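Local coordinates for protein xyloglucanase (PDB 2JEP) that catalyses the endo-hydrolysis of the beta-1,4-glucan backbone of xyloglucan, a plant cell-wall polysaccharide, as a family 5 glycoside hydrolase, at residues Asn101-Ala106 and Trp161-Thr166; Glu155-Val160 and Gln204-Thr209. One frame throughout, in Å; residues are numbered along the deposited sequence.

Contact 1. Residues Asn101-Ala106 and Trp161-Thr166; sequences NYTINA and WQQIAT
Gln-163 reaches the backbone around Thr-103 through two torsions: chi1 (-66°) sets CG beside the backbone N, and the chain runs on extended through CD (chi2 171°), which carries the amide to the loop. The setting is a TIM barrel of glycosyl hydrolase family 5: helix 150-167 on the outside of the barrel faces the loop that runs from strand 85-88 to helix 106-120. Both ends of the Gln-163 amide are used, NE2 as donor and OE1 as acceptor, against O of Tyr-102 and N of Ile-104. NE2 of Gln-163 gives a hydrogen bond of 2.8 Å to O of Tyr-102, nearly straight, and the acceptor lies in the plane of the amide although the donor stands above the plane of the Tyr-102 carbonyl. OE1 of Gln-163 receives N of Ile-104, also at 2.8 Å and with an N-H...O angle of 174°. The two bonds bracket Thr-103, whose CA comes 3.4 Å from OE1 of Gln-163. Since NE2 also donates to O of Lys-159, one turn back on the same helix, three hydrogen bonds fix the rotation of the amide and settle which end is nitrogen.

Beside these hydrogen bonds lies apolar packing. The Ile-104 side chain runs antiparallel alongside that of Gln-163, and CD1 of Ile-104 settles 3.9 Å from CB of Gln-163. CG1 of Ile-104 passes 3.7 Å from OE1 of Gln-163, which puts hydrocarbon next to the bonded oxygen. This buried residue packs the loop onto the helix through both Val-160 and Ile-164. Crossing Ile-164 at about a right angle, it closes the contact with its CD1 4.0 Å from CG1 of Ile-164.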
# COMPACT_ATOMS: atom_id res chain seq x y z
N ASN A 101 -14.01 24.51 -2.08
CA ASN A 101 -13.59 23.84 -3.30
C ASN A 101 -12.49 22.82 -3.01
O ASN A 101 -12.40 21.80 -3.68
CB ASN A 101 -13.06 24.83 -4.33
CG ASN A 101 -14.13 25.73 -4.90
OD1 ASN A 101 -13.82 26.79 -5.46
ND2 ASN A 101 -15.39 25.31 -4.80
N TYR A 102 -11.67 23.10 -2.00
CA TYR A 102 -10.54 22.22 -1.65
C TYR A 102 -9.70 21.89 -2.89
O TYR A 102 -9.33 20.74 -3.11
CB TYR A 102 -11.03 20.96 -0.96
CG TYR A 102 -11.69 21.20 0.38
CD1 TYR A 102 -10.96 21.60 1.48
CD2 TYR A 102 -13.05 20.97 0.55
CE1 TYR A 102 -11.54 21.77 2.73
CE2 TYR A 102 -13.64 21.15 1.79
CZ TYR A 102 -12.88 21.52 2.87
OH TYR A 102 -13.47 21.67 4.11
N THR A 103 -9.41 22.90 -3.69
CA THR A 103 -8.71 22.70 -4.95
C THR A 103 -7.28 22.25 -4.71
O THR A 103 -6.55 22.86 -3.96
CB THR A 103 -8.69 24.01 -5.77
OG1 THR A 103 -10.05 24.42 -5.97
CG2 THR A 103 -7.97 23.83 -7.12
N ILE A 104 -6.91 21.16 -5.36
CA ILE A 104 -5.54 20.64 -5.30
C ILE A 104 -4.65 21.42 -6.26
O ILE A 104 -4.99 21.62 -7.42
CB ILE A 104 -5.49 19.14 -5.67
CG1 ILE A 104 -6.40 18.32 -4.76
CG2 ILE A 104 -4.04 18.61 -5.60
CD1 ILE A 104 -6.59 16.91 -5.25
N ASN A 105 -3.48 21.81 -5.74
CA ASN A 105 -2.47 22.51 -6.56
C ASN A 105 -2.30 21.77 -7.88
O ASN A 105 -2.02 20.58 -7.94
CB ASN A 105 -1.09 22.58 -5.90
CG ASN A 105 -0.95 23.70 -4.89
OD1 ASN A 105 0.10 23.85 -4.27
ND2 ASN A 105 -2.01 24.48 -4.70
N ALA A 106 -2.48 22.48 -8.98
CA ALA A 106 -2.46 21.89 -10.31
C ALA A 106 -1.10 21.28 -10.65
O ALA A 106 -1.02 20.23 -11.25
CB ALA A 106 -2.88 22.94 -11.38
N TRP A 161 -10.97 13.44 -3.74
CA TRP A 161 -11.07 12.30 -4.66
C TRP A 161 -11.76 12.64 -5.96
O TRP A 161 -11.43 12.07 -6.99
CB TRP A 161 -11.70 11.06 -4.00
CG TRP A 161 -10.65 10.17 -3.43
CD1 TRP A 161 -10.44 9.85 -2.11
CD2 TRP A 161 -9.65 9.47 -4.18
NE1 TRP A 161 -9.37 9.00 -2.02
CE2 TRP A 161 -8.86 8.76 -3.26
CE3 TRP A 161 -9.35 9.36 -5.54
CZ2 TRP A 161 -7.78 7.98 -3.67
CZ3 TRP A 161 -8.28 8.59 -5.92
CH2 TRP A 161 -7.51 7.92 -4.99
N GLN A 162 -12.70 13.59 -5.93
CA GLN A 162 -13.32 14.01 -7.19
C GLN A 162 -12.25 14.48 -8.15
O GLN A 162 -12.25 14.15 -9.35
CB GLN A 162 -14.30 15.16 -6.96
CG GLN A 162 -15.66 14.83 -6.45
CD GLN A 162 -16.54 16.07 -6.35
OE1 GLN A 162 -16.08 17.18 -6.55
NE2 GLN A 162 -17.82 15.87 -6.02
N GLN A 163 -11.35 15.31 -7.65
CA GLN A 163 -10.29 15.89 -8.48
C GLN A 163 -9.26 14.88 -8.93
O GLN A 163 -8.84 14.89 -10.08
CB GLN A 163 -9.60 17.02 -7.71
CG GLN A 163 -10.49 18.21 -7.46
CD GLN A 163 -9.84 19.17 -6.52
OE1 GLN A 163 -8.95 19.93 -6.92
NE2 GLN A 163 -10.24 19.12 -5.26
N ILE A 164 -8.81 14.01 -8.03
CA ILE A 164 -7.81 13.00 -8.44
C ILE A 164 -8.45 12.08 -9.48
O ILE A 164 -7.86 11.78 -10.53
CB ILE A 164 -7.35 12.15 -7.22
CG1 ILE A 164 -6.69 13.00 -6.14
CG2 ILE A 164 -6.44 11.01 -7.68
CD1 ILE A 164 -6.60 12.31 -4.77
N ALA A 165 -9.67 11.62 -9.20
CA ALA A 165 -10.31 10.69 -10.13
C ALA A 165 -10.50 11.34 -11.50
O ALA A 165 -10.22 10.74 -12.53
CB ALA A 165 -11.65 10.19 -9.57
N THR A 166 -10.98 12.59 -11.50
CA THR A 166 -11.19 13.30 -12.76
C THR A 166 -9.87 13.38 -13.56
O THR A 166 -9.86 13.16 -14.77
CB THR A 166 -11.78 14.67 -12.50
OG1 THR A 166 -13.08 14.50 -11.94
CG2 THR A 166 -11.89 15.49 -13.78

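Contact 2. Residues Glu155-Val160 and Gln204-Thr209; sequences EKYKKV and QIFVDT
Helices 155-160 and 204-209 run in roughly the same direction, their segment axes approaching to 9.5 Å at a signed crossing angle of -32°; the nearest CA pair is Lys-158 and Thr-209, 6.4 Å apart. No hydrogen bond joins the two segments, so side-chain packing carries the contact. Tyr-157 spans the gap: chi1 (-176°) sets CG anti to the backbone N, and the ring beyond it crosses the Ile-205 and Phe-206 side chains at a slant. CG2 of Ile-205 sits at the edge of the ring, near its plane, 4.1 Å from CD2 of Tyr-157. Farther along the ring, CB of Phe-206 lies 3.8 Å from CE2 and 3.4 Å from OH of Tyr-157. That hydroxyl is hydrogen-bonded to O of Ser-179, just beyond strand 175-178, which ties the buried polar end of the tyrosine to the barrel.

CG2 of Ile-205 serves a second neighbour as well, CB of Lys-158 at 3.9 Å. The lysine contributes the base of its side chain, while the extended chain carries NZ off from helix 204-209. Across it, at about a right angle, comes Thr-209, with OG1 3.5 Å from CG of Lys-158 and CG2 3.6 Å from O of Lys-158. OG1 also donates to O of Ile-205, which takes N and OG1 of Thr-209 from opposite faces of its plane. An alanine at Thr-209 would probably leave O of Ile-205 with just the backbone donor of that residue and open a gap beside CG and O of Lys-158. Trp-161 meets both Tyr-157 and Phe-206 edge-to-face, and Phe-206 rests on Leu-222 and Val-224 of strand 222-225. Two successive outer helices, side by side with aromatic packing between them and the strands, are the arrangement of the TIM-barrel fold.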
# COMPACT_ATOMS: atom_id res chain seq x y z
N GLU A 155 -16.33 16.06 3.54
CA GLU A 155 -16.49 16.88 2.36
C GLU A 155 -15.17 17.15 1.66
O GLU A 155 -15.09 17.10 0.45
CB GLU A 155 -17.19 18.19 2.73
CG GLU A 155 -17.43 19.16 1.59
CD GLU A 155 -18.41 18.72 0.55
OE1 GLU A 155 -19.22 17.81 0.82
OE2 GLU A 155 -18.38 19.33 -0.57
N LYS A 156 -14.14 17.44 2.42
CA LYS A 156 -12.81 17.63 1.87
C LYS A 156 -12.36 16.38 1.14
O LYS A 156 -11.84 16.43 0.03
CB LYS A 156 -11.84 17.97 2.99
CG LYS A 156 -10.40 18.27 2.58
CD LYS A 156 -9.61 18.85 3.76
CE LYS A 156 -8.16 19.11 3.45
NZ LYS A 156 -7.52 19.84 4.59
N TYR A 157 -12.54 15.23 1.78
CA TYR A 157 -12.17 13.96 1.17
C TYR A 157 -12.90 13.70 -0.15
O TYR A 157 -12.29 13.30 -1.15
CB TYR A 157 -12.44 12.85 2.19
CG TYR A 157 -12.02 11.46 1.80
CD1 TYR A 157 -10.68 11.11 1.72
CD2 TYR A 157 -12.97 10.48 1.55
CE1 TYR A 157 -10.29 9.81 1.44
CE2 TYR A 157 -12.59 9.18 1.25
CZ TYR A 157 -11.25 8.84 1.20
OH TYR A 157 -10.90 7.54 0.89
N LYS A 158 -14.21 13.93 -0.16
CA LYS A 158 -14.98 13.85 -1.38
C LYS A 158 -14.39 14.74 -2.48
O LYS A 158 -14.19 14.31 -3.61
CB LYS A 158 -16.45 14.20 -1.11
CG LYS A 158 -17.35 14.23 -2.37
CD LYS A 158 -18.73 14.76 -2.00
CE LYS A 158 -19.62 15.07 -3.16
NZ LYS A 158 -20.87 15.68 -2.60
N LYS A 159 -14.17 16.02 -2.16
CA LYS A 159 -13.70 16.95 -3.18
C LYS A 159 -12.30 16.58 -3.68
O LYS A 159 -12.02 16.74 -4.88
CB LYS A 159 -13.72 18.38 -2.62
CG LYS A 159 -15.12 18.95 -2.39
CD LYS A 159 -15.86 19.17 -3.72
CE LYS A 159 -17.08 20.07 -3.60
NZ LYS A 159 -17.63 20.32 -4.98
N VAL A 160 -11.44 16.10 -2.78
CA VAL A 160 -10.10 15.68 -3.16
C VAL A 160 -10.19 14.48 -4.10
O VAL A 160 -9.59 14.49 -5.17
CB VAL A 160 -9.25 15.42 -1.91
CG1 VAL A 160 -7.95 14.67 -2.24
CG2 VAL A 160 -8.97 16.75 -1.23
N GLN A 204 -16.77 4.34 1.71
CA GLN A 204 -18.02 4.44 0.92
C GLN A 204 -18.06 5.71 0.09
O GLN A 204 -18.45 5.71 -1.08
CB GLN A 204 -19.23 4.35 1.84
CG GLN A 204 -20.54 4.23 1.06
CD GLN A 204 -20.58 2.92 0.29
OE1 GLN A 204 -20.65 1.84 0.89
NE2 GLN A 204 -20.47 3.00 -1.04
N ILE A 205 -17.69 6.83 0.71
CA ILE A 205 -17.61 8.12 -0.01
C ILE A 205 -16.64 8.04 -1.18
O ILE A 205 -16.93 8.51 -2.30
CB ILE A 205 -17.18 9.26 0.98
CG1 ILE A 205 -18.31 9.54 1.97
CG2 ILE A 205 -16.84 10.55 0.22
CD1 ILE A 205 -17.84 10.26 3.25
N PHE A 206 -15.47 7.45 -0.93
CA PHE A 206 -14.49 7.25 -1.99
C PHE A 206 -15.10 6.48 -3.16
O PHE A 206 -15.01 6.91 -4.32
CB PHE A 206 -13.25 6.55 -1.40
CG PHE A 206 -12.41 5.83 -2.40
CD1 PHE A 206 -11.54 6.52 -3.22
CD2 PHE A 206 -12.42 4.45 -2.47
CE1 PHE A 206 -10.70 5.81 -4.10
CE2 PHE A 206 -11.60 3.76 -3.33
CZ PHE A 206 -10.74 4.44 -4.16
N VAL A 207 -15.67 5.32 -2.88
CA VAL A 207 -16.18 4.48 -3.95
C VAL A 207 -17.22 5.24 -4.78
O VAL A 207 -17.12 5.34 -6.00
CB VAL A 207 -16.75 3.14 -3.41
CG1 VAL A 207 -17.55 2.40 -4.50
CG2 VAL A 207 -15.62 2.22 -2.82
N ASP A 208 -18.21 5.79 -4.10
CA ASP A 208 -19.31 6.43 -4.82
C ASP A 208 -18.87 7.69 -5.55
O ASP A 208 -19.34 7.98 -6.65
CB ASP A 208 -20.44 6.79 -3.87
CG ASP A 208 -21.12 5.56 -3.24
OD1 ASP A 208 -21.08 4.47 -3.80
OD2 ASP A 208 -21.73 5.73 -2.17
N THR A 209 -17.95 8.45 -4.94
CA THR A 209 -17.46 9.65 -5.59
C THR A 209 -16.68 9.30 -6.85
O THR A 209 -16.88 9.91 -7.91
CB THR A 209 -16.56 10.45 -4.61
OG1 THR A 209 -17.34 10.88 -3.48
CG2 THR A 209 -15.93 11.65 -5.26

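In the fold
The two contacts share helix 150-167, and their centres lie about 11 Å apart on the same side of the chain's centre. Along the chain the segments alternate: 101-106, then 155-160 running directly into 161-166, then 204-209. The shared helix is thus held by the loop that leads from strand 85-88 to helix 106-120 in contact 1 and by the next outer helix in contact 2. Direct packing joins them, as CG of Gln-162 lies 3.4 Å from CG2 of Thr-209 and CD1 of Tyr-102 3.6 Å from CG of Lys-156. Together they link consecutive beta-alpha units around strands 85-88, 125-128 and 175-178 of the closed eight-stranded barrel, the scaffold of this family 5 enzyme.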